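Local coordinates for protein, related to general stress protein 26(GS26) of B.subtilis (Clostridium acetobutylicum, PDB 2HQ7) that belongs to the pyridoxamine 5'-phosphate oxidase family, is related to general stress protein 26, and probably binds a flavin, though its reaction is not established, at residues 13-18 and 70-75; 23-28 and 60-65; 33-38 and 50-55; 77-82 and 129-134; 122-127 and 138-143. One frame throughout, in Å; residues are numbered along the deposited sequence.

Contact 1: 13-18 and 70-75; sequences ELVESS and LYFVDD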
# COMPACT_ATOMS: atom_id res chain seq x y z
N GLU B 13 10.08 -11.02 11.10
CA GLU B 13 11.03 -11.20 10.01
C GLU B 13 10.57 -10.36 8.84
O GLU B 13 11.38 -9.66 8.22
CB GLU B 13 11.12 -12.68 9.58
N LEU B 14 9.28 -10.41 8.54
CA LEU B 14 8.71 -9.63 7.44
C LEU B 14 9.04 -8.16 7.58
O LEU B 14 9.51 -7.53 6.63
CB LEU B 14 7.20 -9.78 7.38
CG LEU B 14 6.54 -9.29 6.10
CD1 LEU B 14 7.42 -9.49 4.85
CD2 LEU B 14 5.19 -10.01 5.96
N VAL B 15 8.79 -7.62 8.76
CA VAL B 15 9.13 -6.23 9.07
C VAL B 15 10.63 -5.96 8.90
O VAL B 15 11.04 -5.01 8.20
CB VAL B 15 8.71 -5.87 10.47
CG1 VAL B 15 9.31 -4.54 10.85
CG2 VAL B 15 7.18 -5.88 10.57
N GLU B 16 11.46 -6.83 9.49
CA GLU B 16 12.90 -6.63 9.47
C GLU B 16 13.51 -6.74 8.09
O GLU B 16 14.58 -6.20 7.84
CB GLU B 16 13.59 -7.60 10.42
CG GLU B 16 13.50 -7.22 11.89
CD GLU B 16 14.29 -5.96 12.24
OE1 GLU B 16 14.98 -5.40 11.36
OE2 GLU B 16 14.22 -5.51 13.42
N SER B 17 12.83 -7.43 7.18
CA SER B 17 13.44 -7.77 5.91
C SER B 17 13.58 -6.60 4.94
O SER B 17 14.30 -6.72 3.94
CB SER B 17 12.68 -8.92 5.23
OG SER B 17 11.39 -8.52 4.77
N SER B 18 12.90 -5.49 5.22
CA SER B 18 13.06 -4.26 4.41
C SER B 18 12.96 -3.00 5.28
O SER B 18 12.28 -2.96 6.30
CB SER B 18 12.04 -4.19 3.26
OG SER B 18 12.28 -3.06 2.42
N LEU B 70 -0.15 0.59 7.79
CA LEU B 70 1.16 0.18 7.22
C LEU B 70 1.03 -1.15 6.54
O LEU B 70 0.27 -2.02 7.01
CB LEU B 70 2.22 0.03 8.32
CG LEU B 70 2.56 1.21 9.24
CD1 LEU B 70 3.85 0.91 10.06
CD2 LEU B 70 2.77 2.42 8.45
N TYR B 71 1.78 -1.36 5.47
CA TYR B 71 1.79 -2.68 4.80
C TYR B 71 3.21 -3.13 4.48
O TYR B 71 4.01 -2.34 3.99
CB TYR B 71 0.95 -2.63 3.52
CG TYR B 71 0.66 -3.98 2.92
CD1 TYR B 71 -0.40 -4.76 3.39
CD2 TYR B 71 1.44 -4.49 1.92
CE1 TYR B 71 -0.66 -6.01 2.85
CE2 TYR B 71 1.18 -5.75 1.38
CZ TYR B 71 0.13 -6.49 1.87
OH TYR B 71 -0.12 -7.73 1.34
N PHE B 72 3.50 -4.40 4.74
CA PHE B 72 4.79 -5.00 4.48
C PHE B 72 4.54 -6.18 3.63
O PHE B 72 3.63 -6.95 3.92
CB PHE B 72 5.44 -5.51 5.77
CG PHE B 72 5.52 -4.49 6.84
CD1 PHE B 72 4.43 -4.22 7.64
CD2 PHE B 72 6.69 -3.75 7.03
CE1 PHE B 72 4.49 -3.27 8.61
CE2 PHE B 72 6.74 -2.77 8.01
CZ PHE B 72 5.64 -2.55 8.80
N VAL B 73 5.31 -6.37 2.58
CA VAL B 73 5.02 -7.49 1.71
C VAL B 73 6.27 -8.26 1.38
O VAL B 73 7.34 -7.68 1.38
CB VAL B 73 4.34 -6.99 0.40
CG1 VAL B 73 5.38 -6.39 -0.55
CG2 VAL B 73 3.46 -8.09 -0.24
N ASP B 74 6.14 -9.57 1.15
CA ASP B 74 7.06 -10.26 0.23
C ASP B 74 6.29 -11.02 -0.87
O ASP B 74 5.69 -12.08 -0.65
CB ASP B 74 8.06 -11.20 0.91
CG ASP B 74 9.23 -11.57 -0.03
OD1 ASP B 74 9.81 -10.65 -0.67
OD2 ASP B 74 9.56 -12.78 -0.14
N ASP B 75 6.32 -10.42 -2.06
CA ASP B 75 5.67 -10.96 -3.25
C ASP B 75 6.13 -12.36 -3.59
O ASP B 75 5.38 -13.10 -4.21
CB ASP B 75 5.84 -10.02 -4.48
CG ASP B 75 7.24 -9.40 -4.58
OD1 ASP B 75 8.12 -9.72 -3.76
OD2 ASP B 75 7.45 -8.57 -5.50

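Contact 2: 23-28 and 60-65; sequences VGTNGE and ERLKKN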
# COMPACT_ATOMS: atom_id res chain seq x y z
N VAL B 23 2.69 3.07 3.32
CA VAL B 23 1.86 3.73 4.32
C VAL B 23 0.59 4.22 3.65
O VAL B 23 0.64 5.07 2.74
CB VAL B 23 2.56 4.94 4.91
CG1 VAL B 23 1.63 5.64 5.88
CG2 VAL B 23 3.85 4.55 5.54
N GLY B 24 -0.55 3.71 4.12
CA GLY B 24 -1.83 4.15 3.63
C GLY B 24 -2.42 5.28 4.46
O GLY B 24 -2.44 5.20 5.67
N THR B 25 -2.89 6.32 3.80
CA THR B 25 -3.48 7.46 4.44
C THR B 25 -4.79 7.83 3.75
O THR B 25 -5.07 7.37 2.65
CB THR B 25 -2.54 8.70 4.39
OG1 THR B 25 -2.15 8.95 3.03
CG2 THR B 25 -1.34 8.53 5.24
N ASN B 26 -5.56 8.67 4.41
CA ASN B 26 -6.81 9.18 3.86
C ASN B 26 -6.53 10.44 3.06
O ASN B 26 -6.23 11.46 3.64
CB ASN B 26 -7.78 9.49 4.96
CG ASN B 26 -8.26 8.25 5.66
OD1 ASN B 26 -8.22 8.15 6.88
ND2 ASN B 26 -8.72 7.29 4.90
N GLY B 27 -6.56 10.32 1.74
CA GLY B 27 -6.22 11.42 0.85
C GLY B 27 -7.39 12.34 0.55
O GLY B 27 -8.49 12.18 1.10
N GLU B 28 -7.15 13.31 -0.32
CA GLU B 28 -8.18 14.27 -0.71
C GLU B 28 -9.32 13.57 -1.41
O GLU B 28 -9.11 12.55 -2.10
CB GLU B 28 -7.61 15.36 -1.63
CG GLU B 28 -6.62 16.32 -0.98
N GLU B 60 -0.41 18.62 6.62
CA GLU B 60 -1.77 19.13 6.78
C GLU B 60 -2.80 18.01 6.84
O GLU B 60 -3.71 18.08 7.65
CB GLU B 60 -2.12 20.08 5.64
CG GLU B 60 -1.42 21.44 5.71
CD GLU B 60 -1.70 22.32 4.48
OE1 GLU B 60 -2.20 21.80 3.44
OE2 GLU B 60 -1.39 23.54 4.55
N ARG B 61 -2.66 17.02 5.96
CA ARG B 61 -3.54 15.85 5.94
C ARG B 61 -3.45 15.02 7.22
O ARG B 61 -4.47 14.61 7.76
CB ARG B 61 -3.21 14.93 4.75
CG ARG B 61 -3.86 13.48 4.83
CD ARG B 61 -3.40 12.50 3.73
NE ARG B 61 -3.29 13.21 2.46
CZ ARG B 61 -2.65 12.77 1.39
NH1 ARG B 61 -2.08 11.57 1.36
NH2 ARG B 61 -2.60 13.55 0.32
N LEU B 62 -2.24 14.71 7.67
CA LEU B 62 -2.08 13.95 8.92
C LEU B 62 -2.58 14.71 10.15
O LEU B 62 -3.06 14.11 11.11
CB LEU B 62 -0.64 13.55 9.12
CG LEU B 62 -0.18 12.51 8.11
CD1 LEU B 62 1.26 12.18 8.44
CD2 LEU B 62 -1.12 11.27 8.09
N LYS B 63 -2.50 16.03 10.10
CA LYS B 63 -3.04 16.88 11.16
C LYS B 63 -4.57 16.77 11.29
O LYS B 63 -5.10 16.84 12.40
CB LYS B 63 -2.67 18.35 10.89
CG LYS B 63 -1.21 18.71 11.22
CD LYS B 63 -0.95 20.24 11.20
CE LYS B 63 0.46 20.58 11.71
NZ LYS B 63 0.87 21.99 11.41
N LYS B 64 -5.26 16.61 10.17
CA LYS B 64 -6.71 16.56 10.15
C LYS B 64 -7.19 15.12 10.26
O LYS B 64 -8.30 14.87 10.69
CB LYS B 64 -7.22 17.15 8.84
CG LYS B 64 -6.74 18.58 8.55
CD LYS B 64 -7.71 19.63 9.05
CE LYS B 64 -7.67 20.91 8.21
NZ LYS B 64 -8.17 20.64 6.84
N ASN B 65 -6.38 14.16 9.82
CA ASN B 65 -6.80 12.76 9.86
C ASN B 65 -5.55 11.90 9.96
O ASN B 65 -4.81 11.81 9.01
CB ASN B 65 -7.60 12.45 8.61
CG ASN B 65 -8.24 11.09 8.64
OD1 ASN B 65 -7.76 10.16 9.29
ND2 ASN B 65 -9.34 10.96 7.93
O HOH W 1 -4.76 9.37 7.15

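Contact 3: 33-38 and 50-55; sequences NIKAMM and LSTNTS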
# COMPACT_ATOMS: atom_id res chain seq x y z
N ASN B 33 -4.63 6.89 -0.19
CA ASN B 33 -3.40 7.17 -0.86
C ASN B 33 -2.39 6.25 -0.20
O ASN B 33 -2.53 5.93 0.95
CB ASN B 33 -2.95 8.61 -0.68
CG ASN B 33 -3.75 9.62 -1.46
OD1 ASN B 33 -3.42 10.81 -1.36
ND2 ASN B 33 -4.79 9.20 -2.21
N ILE B 34 -1.43 5.79 -0.98
CA ILE B 34 -0.35 4.98 -0.47
C ILE B 34 0.96 5.65 -0.87
O ILE B 34 1.12 6.03 -2.04
CB ILE B 34 -0.36 3.55 -1.07
CG1 ILE B 34 -1.64 2.82 -0.69
CG2 ILE B 34 0.86 2.77 -0.59
CD1 ILE B 34 -1.85 1.42 -1.41
N LYS B 35 1.87 5.76 0.10
CA LYS B 35 3.24 6.20 -0.11
C LYS B 35 4.24 5.28 0.57
O LYS B 35 3.94 4.75 1.64
CB LYS B 35 3.43 7.59 0.49
CG LYS B 35 4.63 8.31 -0.02
CD LYS B 35 4.60 9.74 0.46
CE LYS B 35 5.82 10.52 0.01
NZ LYS B 35 5.63 11.97 0.33
N ALA B 36 5.41 5.10 -0.05
CA ALA B 36 6.55 4.42 0.58
C ALA B 36 7.23 5.35 1.60
O ALA B 36 7.38 6.55 1.38
CB ALA B 36 7.55 3.92 -0.47
N MSE B 37 7.54 4.80 2.77
CA MSE B 37 8.27 5.54 3.80
C MSE B 37 9.37 4.68 4.34
O MSE B 37 9.42 3.49 4.06
CB MSE B 37 7.33 5.96 4.92
CG MSE B 37 6.44 7.09 4.52
SE MSE B 37 5.47 7.84 6.02
CE MSE B 37 6.89 8.17 7.31
N MSE B 38 10.28 5.29 5.07
CA MSE B 38 11.43 4.55 5.59
C MSE B 38 11.19 4.26 7.07
O MSE B 38 10.72 5.13 7.82
CB MSE B 38 12.73 5.32 5.35
CG MSE B 38 13.84 5.10 6.38
SE MSE B 38 15.60 5.75 5.75
CE MSE B 38 15.89 4.28 4.45
N LEU B 50 8.98 6.28 11.60
CA LEU B 50 9.19 6.30 10.16
C LEU B 50 9.68 7.64 9.73
O LEU B 50 9.42 8.66 10.39
CB LEU B 50 7.87 6.01 9.44
CG LEU B 50 7.09 4.76 9.78
CD1 LEU B 50 5.71 4.87 9.20
CD2 LEU B 50 7.83 3.47 9.26
N SER B 51 10.37 7.64 8.60
CA SER B 51 10.83 8.86 7.96
C SER B 51 10.20 9.09 6.59
O SER B 51 10.03 8.17 5.83
CB SER B 51 12.33 8.82 7.73
OG SER B 51 12.78 10.11 7.40
N THR B 52 9.89 10.35 6.31
CA THR B 52 9.47 10.76 4.98
C THR B 52 9.85 12.21 4.76
O THR B 52 10.24 12.94 5.70
CB THR B 52 7.95 10.53 4.79
OG1 THR B 52 7.63 10.52 3.39
CG2 THR B 52 7.11 11.59 5.55
N ASN B 53 9.75 12.63 3.50
CA ASN B 53 10.03 14.02 3.15
C ASN B 53 8.92 14.96 3.61
O ASN B 53 7.73 14.67 3.44
CB ASN B 53 10.27 14.15 1.65
CG ASN B 53 9.09 13.62 0.82
OD1 ASN B 53 9.05 12.44 0.43
ND2 ASN B 53 8.11 14.49 0.60
N THR B 54 9.31 16.08 4.21
CA THR B 54 8.36 17.13 4.56
C THR B 54 7.65 17.56 3.29
O THR B 54 8.28 18.00 2.34
CB THR B 54 9.05 18.35 5.14
OG1 THR B 54 10.03 17.93 6.10
CG2 THR B 54 8.03 19.29 5.81
N SER B 55 6.34 17.32 3.27
CA SER B 55 5.44 17.95 2.30
C SER B 55 4.34 18.60 3.14
O SER B 55 3.79 17.97 4.05
CB SER B 55 4.87 16.91 1.30
OG SER B 55 3.53 16.53 1.59
O HOH W 2 5.50 12.94 2.80

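Contact 4: 77-82 and 129-134; sequences KFAGLM and YYRHLK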
# COMPACT_ATOMS: atom_id res chain seq x y z
N LYS B 77 6.68 -14.88 -1.49
CA LYS B 77 5.80 -15.78 -0.76
C LYS B 77 4.31 -15.45 -0.97
O LYS B 77 3.43 -16.19 -0.51
CB LYS B 77 6.13 -15.76 0.72
CG LYS B 77 7.51 -16.31 1.06
CD LYS B 77 7.73 -16.28 2.58
CE LYS B 77 8.94 -17.09 3.00
NZ LYS B 77 9.34 -16.79 4.41
N PHE B 78 4.02 -14.37 -1.68
CA PHE B 78 2.67 -13.77 -1.68
C PHE B 78 2.09 -13.71 -0.24
O PHE B 78 0.98 -14.17 0.05
CB PHE B 78 1.74 -14.45 -2.71
CG PHE B 78 0.52 -13.61 -3.05
CD1 PHE B 78 0.68 -12.30 -3.51
CD2 PHE B 78 -0.76 -14.09 -2.86
CE1 PHE B 78 -0.43 -11.50 -3.79
CE2 PHE B 78 -1.88 -13.29 -3.15
CZ PHE B 78 -1.71 -12.00 -3.62
N ALA B 79 2.91 -13.17 0.65
CA ALA B 79 2.55 -12.91 2.02
C ALA B 79 2.69 -11.42 2.26
O ALA B 79 3.49 -10.72 1.63
CB ALA B 79 3.43 -13.71 3.00
N GLY B 80 1.87 -10.94 3.17
CA GLY B 80 1.93 -9.57 3.56
C GLY B 80 1.43 -9.41 4.97
O GLY B 80 0.75 -10.28 5.51
N LEU B 81 1.75 -8.28 5.56
CA LEU B 81 1.29 -7.96 6.87
C LEU B 81 0.74 -6.55 6.83
O LEU B 81 1.42 -5.66 6.36
CB LEU B 81 2.48 -8.03 7.82
CG LEU B 81 2.26 -7.33 9.17
CD1 LEU B 81 1.25 -8.10 9.96
CD2 LEU B 81 3.59 -7.28 9.94
N MSE B 82 -0.48 -6.33 7.34
CA MSE B 82 -1.01 -4.99 7.45
C MSE B 82 -1.27 -4.65 8.89
O MSE B 82 -1.88 -5.44 9.61
CB MSE B 82 -2.33 -4.85 6.70
CG MSE B 82 -3.06 -3.56 7.03
SE MSE B 82 -4.83 -3.40 6.36
CE MSE B 82 -5.93 -4.53 7.53
N TYR B 129 -2.45 -10.70 9.01
CA TYR B 129 -1.38 -11.40 8.33
C TYR B 129 -2.00 -12.15 7.17
O TYR B 129 -2.90 -12.97 7.39
CB TYR B 129 -0.72 -12.39 9.29
CG TYR B 129 0.36 -13.23 8.70
CD1 TYR B 129 1.62 -12.69 8.45
CD2 TYR B 129 0.14 -14.57 8.41
CE1 TYR B 129 2.64 -13.47 7.92
CE2 TYR B 129 1.16 -15.36 7.88
CZ TYR B 129 2.41 -14.81 7.63
OH TYR B 129 3.44 -15.58 7.10
N TYR B 130 -1.53 -11.89 5.95
CA TYR B 130 -2.07 -12.56 4.76
C TYR B 130 -1.05 -13.58 4.30
O TYR B 130 0.13 -13.28 4.26
CB TYR B 130 -2.34 -11.61 3.60
CG TYR B 130 -3.25 -10.41 3.86
CD1 TYR B 130 -2.72 -9.20 4.36
CD2 TYR B 130 -4.61 -10.45 3.53
CE1 TYR B 130 -3.54 -8.07 4.57
CE2 TYR B 130 -5.45 -9.31 3.73
CZ TYR B 130 -4.90 -8.13 4.25
OH TYR B 130 -5.70 -7.00 4.46
N ARG B 131 -1.52 -14.78 3.95
CA ARG B 131 -0.64 -15.85 3.47
C ARG B 131 -1.50 -17.04 3.07
O ARG B 131 -2.52 -17.31 3.70
CB ARG B 131 0.42 -16.25 4.52
CG ARG B 131 1.37 -17.36 4.05
CD ARG B 131 2.79 -17.22 4.62
NE ARG B 131 3.71 -18.31 4.24
CZ ARG B 131 4.04 -18.65 2.98
NH1 ARG B 131 3.52 -18.02 1.92
NH2 ARG B 131 4.89 -19.65 2.78
N HIS B 132 -1.07 -17.72 2.00
CA HIS B 132 -1.83 -18.82 1.38
C HIS B 132 -3.28 -18.40 1.06
O HIS B 132 -4.22 -19.19 1.20
CB HIS B 132 -1.81 -20.08 2.25
CG HIS B 132 -0.43 -20.55 2.63
ND1 HIS B 132 -0.02 -20.65 3.94
CD2 HIS B 132 0.61 -20.97 1.88
CE1 HIS B 132 1.22 -21.12 3.98
NE2 HIS B 132 1.62 -21.32 2.74
N LEU B 133 -3.45 -17.15 0.64
CA LEU B 133 -4.74 -16.61 0.23
C LEU B 133 -5.75 -16.61 1.37
O LEU B 133 -6.96 -16.54 1.14
CB LEU B 133 -5.30 -17.36 -0.99
CG LEU B 133 -5.96 -16.44 -2.04
CD1 LEU B 133 -4.94 -15.39 -2.61
CD2 LEU B 133 -6.64 -17.25 -3.18
N LYS B 134 -5.23 -16.63 2.60
CA LYS B 134 -6.03 -16.47 3.80
C LYS B 134 -5.43 -15.37 4.63
O LYS B 134 -4.30 -14.95 4.43
CB LYS B 134 -6.05 -17.72 4.68
CG LYS B 134 -5.62 -18.97 3.99
CD LYS B 134 -5.77 -20.15 4.87
CE LYS B 134 -5.58 -21.40 4.07
NZ LYS B 134 -6.37 -22.41 4.73

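Contact 5: 122-127 and 138-143; sequences FTAEWG and FKIDEI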
# COMPACT_ATOMS: atom_id res chain seq x y z
N PHE B 122 4.13 5.76 14.46
CA PHE B 122 2.92 4.97 14.27
C PHE B 122 2.71 4.00 15.43
O PHE B 122 3.62 3.28 15.79
CB PHE B 122 3.02 4.14 13.00
CG PHE B 122 1.91 3.12 12.82
CD1 PHE B 122 0.64 3.50 12.38
CD2 PHE B 122 2.16 1.76 13.00
CE1 PHE B 122 -0.37 2.54 12.17
CE2 PHE B 122 1.18 0.80 12.76
CZ PHE B 122 -0.09 1.17 12.35
N THR B 123 1.49 3.95 15.95
CA THR B 123 1.10 3.03 17.03
C THR B 123 0.01 2.13 16.49
O THR B 123 -1.03 2.64 16.12
CB THR B 123 0.55 3.83 18.25
OG1 THR B 123 1.58 4.68 18.73
CG2 THR B 123 0.05 2.91 19.38
N ALA B 124 0.28 0.81 16.39
CA ALA B 124 -0.65 -0.17 15.82
C ALA B 124 -1.74 -0.59 16.80
O ALA B 124 -1.47 -0.86 17.95
CB ALA B 124 0.12 -1.44 15.31
N GLU B 125 -2.98 -0.65 16.32
CA GLU B 125 -4.11 -1.15 17.11
C GLU B 125 -4.39 -2.62 16.77
O GLU B 125 -4.64 -3.43 17.66
CB GLU B 125 -5.36 -0.33 16.83
CG GLU B 125 -5.30 1.15 17.34
CD GLU B 125 -6.27 2.07 16.58
OE1 GLU B 125 -7.32 1.57 16.09
OE2 GLU B 125 -5.96 3.28 16.45
N TRP B 126 -4.37 -2.95 15.48
CA TRP B 126 -4.54 -4.35 15.06
C TRP B 126 -3.87 -4.65 13.75
O TRP B 126 -3.32 -3.77 13.09
CB TRP B 126 -6.03 -4.73 15.00
CG TRP B 126 -6.86 -3.92 14.07
CD1 TRP B 126 -7.42 -2.71 14.34
CD2 TRP B 126 -7.24 -4.27 12.73
NE1 TRP B 126 -8.12 -2.27 13.23
CE2 TRP B 126 -8.04 -3.21 12.24
CE3 TRP B 126 -6.99 -5.36 11.90
CZ2 TRP B 126 -8.58 -3.22 10.95
CZ3 TRP B 126 -7.53 -5.36 10.63
CH2 TRP B 126 -8.31 -4.30 10.16
N GLY B 127 -3.91 -5.90 13.36
CA GLY B 127 -3.37 -6.27 12.08
C GLY B 127 -3.99 -7.48 11.47
O GLY B 127 -4.89 -8.11 12.03
N PHE B 138 -5.71 -10.01 14.05
CA PHE B 138 -5.44 -10.01 15.49
C PHE B 138 -5.39 -8.62 16.03
O PHE B 138 -5.02 -7.70 15.30
CB PHE B 138 -4.09 -10.68 15.74
CG PHE B 138 -2.97 -10.11 14.91
CD1 PHE B 138 -2.72 -10.58 13.62
CD2 PHE B 138 -2.16 -9.11 15.43
CE1 PHE B 138 -1.69 -10.04 12.86
CE2 PHE B 138 -1.13 -8.57 14.68
CZ PHE B 138 -0.89 -9.04 13.39
N LYS B 139 -5.73 -8.45 17.31
CA LYS B 139 -5.47 -7.20 18.02
C LYS B 139 -4.07 -7.24 18.60
O LYS B 139 -3.62 -8.30 19.05
CB LYS B 139 -6.47 -6.97 19.15
CG LYS B 139 -7.93 -6.85 18.73
CD LYS B 139 -8.77 -6.44 19.96
CE LYS B 139 -10.29 -6.62 19.71
NZ LYS B 139 -11.15 -6.11 20.84
N ILE B 140 -3.39 -6.10 18.60
CA ILE B 140 -2.00 -6.06 19.06
C ILE B 140 -1.91 -6.54 20.50
O ILE B 140 -1.06 -7.36 20.82
CB ILE B 140 -1.40 -4.63 18.95
CG1 ILE B 140 -1.14 -4.31 17.50
CG2 ILE B 140 -0.04 -4.53 19.64
CD1 ILE B 140 -0.20 -5.25 16.86
N ASP B 141 -2.81 -6.06 21.34
CA ASP B 141 -2.84 -6.44 22.76
C ASP B 141 -3.03 -7.95 23.00
O ASP B 141 -2.69 -8.43 24.09
CB ASP B 141 -3.89 -5.61 23.53
CG ASP B 141 -5.29 -6.21 23.47
OD1 ASP B 141 -5.59 -7.10 24.29
OD2 ASP B 141 -6.10 -5.75 22.64
N GLU B 142 -3.54 -8.68 22.01
CA GLU B 142 -3.69 -10.14 22.10
C GLU B 142 -2.38 -10.85 21.75
O GLU B 142 -1.94 -11.75 22.46
CB GLU B 142 -4.80 -10.64 21.16
CG GLU B 142 -6.23 -10.17 21.49
CD GLU B 142 -7.28 -10.50 20.39
OE1 GLU B 142 -6.93 -10.88 19.23
OE2 GLU B 142 -8.48 -10.35 20.70
N ILE B 143 -1.75 -10.43 20.66
CA ILE B 143 -0.54 -11.09 20.14
C ILE B 143 0.68 -10.94 21.08
O ILE B 143 1.77 -11.40 20.75
CB ILE B 143 -0.20 -10.59 18.68
CG1 ILE B 143 0.60 -11.66 17.90
CG2 ILE B 143 0.52 -9.25 18.72
CD1 ILE B 143 0.59 -11.51 16.34
O HOH W 3 -4.91 -3.90 20.36

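Contact 1: 13-18 and 70-75
Leu14 and Val15, consecutive residues near the end of helix 5-16, lie against Phe72 of strand 67-74, a helix-on-sheet contact on the antiparallel beta-barrel-like core expected of this FMN-binding family. The two helix residues use Phe72 differently. Val15 comes over the ring: its CG2 stands 4.0 Å from the centroid of the Phe72 ring and only 7° off the ring normal, a CH-pi contact centred on the face, with the methyl nearly equidistant from CE2 and CZ. This branch lies anti to its own carbonyl carbon, while CG1 takes the position anti to the backbone N. Leu14 instead meets the root of the phenylalanine, its CG 4.0 Å from Phe72 CB; its CD2 lies by Phe72 O and its CD1 by the backbone of Val73. The Phe72 ring also meets Phe48, with the planes at about 40°. Leu81 on strand 79-90 touches all three side chains, so the helix is seated over two adjacent strands. No hydrogen bond links the segments; the polar bond here is local, Ser17 OG reaching back to Leu14 O at 2.8 Å. At the far end of the contact, Leu14 CD1 is 3.9 Å from Asp74 N.

Contact 2: 23-28 and 60-65
With CG anti to the backbone N (chi1 166°) and the chain bent at chi3, Arg61 reaches from helix 56-64 to the end of strand 20-26, where Thr25 holds OG1 between its own backbone N and carbonyl carbon. Arg61 NH1 donates to Thr25 OG1 at 3.1 Å, with an N-H...O angle of 149° and the hydroxyl oxygen at the edge of the guanidinium, close to its plane. The two side chains cross at about a right angle. Gly27 CA covers one guanidinium face, 3.8 Å above the plane and over its centre, so the alpha-carbon of the residue just after the strand sits on the charged group. The aliphatic part of the arginine runs past the Asn26 carbonyl, its CD 3.0 Å from Asn26 O. Thr25 also serves the apolar side: its CG2 meets Leu62 CD2 at 4.0 Å. Where Asn65 leaves helical geometry, one water joins the backbones, accepting from Asn26 N at 2.9 Å and donating to Asn65 O at 3.1 Å. The segment axes approach to 9.1 Å at 72°, placing the helix across the strand end in the curled antiparallel sheet, consistent with the FMN-binding family fold. Strand 20-26 runs between strands 32-43 and 67-74; Arg61 touches Asn33 of the former, Asn65 OD1 accepts from Lys67 N of the latter, and Asn26 packs on Gly30 of the second subunit.

Contact 3: 33-38 and 50-55
The beta hairpin of strands 32-43 and 47-53 is held here by one antiparallel hydrogen-bonded pair, Met38 with Ser51, within the curled antiparallel sheet, consistent with the FMN-binding family. Met38 N donates to Ser51 O at 3.0 Å and Ser51 N returns a bond to Met38 O at 2.7 Å, both nearly straight and in the planes of their carbonyls. Away from this pair the strands diverge, their axes making an angle of 123°, and side chains take over from the backbone. Selenomethionine Met37 crosses Thr52 obliquely, its CG 3.8 Å from Thr52 CB and its selenium next to the same carbon and the CG2 methyl. These side chains reach the interior, where Met37 and Thr52 also touch Leu120 of strand 117-131. Lys35 reaches across where the strands have diverged. Its CG is anti to the backbone N and the chain runs out extended, crossing Thr52 at about a right angle and making only a weak bond to Asn53 OD1. Ser51 OG is bound by Tyr108 OH, while Ser55 OG, at the N-cap position of helix 56-64, bonds Met58 N. Lys35 and Ala36 also pack on Tyr130 and Tyr71 of the second subunit, placing this strand at the dimer interface. One water joins the two strands here, accepting from Lys35 NZ at 2.7 Å, donating to Asn53 O at 2.9 Å, and lying 3.3 Å from Thr52 OG1.

Contact 4: 77-82 and 129-134
Gly80 O accepts from Tyr130 N at 2.8 Å, with an N-H...O angle of 169°, and Gly80 N gives the return bond to Tyr130 O at 3.1 Å. This hydrogen-bonded pair and the non-hydrogen-bonded pair Leu81 with Tyr129 join strands 79-90 and 117-131, antiparallel at 168°. Tyr130 CG lies anti to the carbonyl carbon (chi1 -55°), beside the backbone N that bonds Gly80 O, and the ring has that oxygen at its edge, near the ring plane. The rim then reaches selenomethionine Met82, whose CB is 4.0 Å from Tyr130 CE1 and whose CE lies 3.9 Å from Tyr130 OH. Beyond the paired residues the contact passes into turns. A G1 bulge sets both Phe78 and Ala79 opposite Asp74, and a type I' turn runs from Arg131 to Lys134. Leu133 CD1 approaches the edge of the Phe78 ring, 3.8 Å from CE2 and near the ring plane, while Arg131 lays its CD 3.9 Å from Ala79 CB. The Arg131 guanidinium lies between Lys77 CD over one face and His132 NE2 over the centre of the other. Leu81 and Tyr129 point to the side covered by helix 5-16, where Leu81 touches Ser11 and Tyr129 meets the ring of Phe7. Strand 67-74 flanks 79-90, its Tyr71 touching both Met82 and Tyr130, and Ile34 of the second subunit packs on that same pair.

Contact 5: 122-127 and 138-143
Gly127 and Phe138 form an antiparallel hydrogen-bonded pair in the hairpin of strands 117-131 and 134-139. Gly127 N donates to Phe138 O at 2.9 Å, nearly along the C=O axis, and Phe138 N answers to Gly127 O at the same length. Phe138 CG sits between its backbone N and carbonyl carbon (chi1 52°), and the ring lies across the glycine backbone: Gly127 CA is 4.2 Å from the centroid of the Phe138 ring and 19° off its normal, a CH-pi contact. Ile143 CD1 covers the opposite face, toward the rim. Trp126 pairs with Lys139 without hydrogen bonds, and its CB comes 3.2 Å from Phe138 O. A classic bulge, with Glu125 and Trp126 both facing Val84, lies next to the bond from Ile140 N to Glu125 O, 3.1 Å long and straight at hydrogen (176°), the donor standing above the carbonyl plane. Farther out, Ile140 turns into the interior beside Leu45, and its CG1 meets Ala124 CB at 3.8 Å. Lys139 O accepts from both Glu142 N and Ile143 N. A water links the segments, donating to Glu125 O at 2.8 Å and to Asp141 OD2, and accepting from Asp141 N.

In the fold
From the N terminus, helix 5-16 opens the loop that contact 1 closes at strand 67-74. Contact 2 is nested within it, bringing helix 56-64 back to strand 20-26, and contact 3, the hairpin of strands 32-43 and 47-53, is nested within contact 2. Strand 20-26 bonds to 32-43 through Val23 N and Lys35 O, joining contacts 2 and 3. Contacts 4 and 5 come after contact 1 in series and cross each other, sharing strand 117-131; Met82 packs on Trp126 between them. Leu70 of contact 1 touches Val23, Leu50 and Phe122, linking contacts 2, 3 and 5 through the core that the curled sheet encloses, while Phe72 O and Leu81 N join contacts 1 and 4.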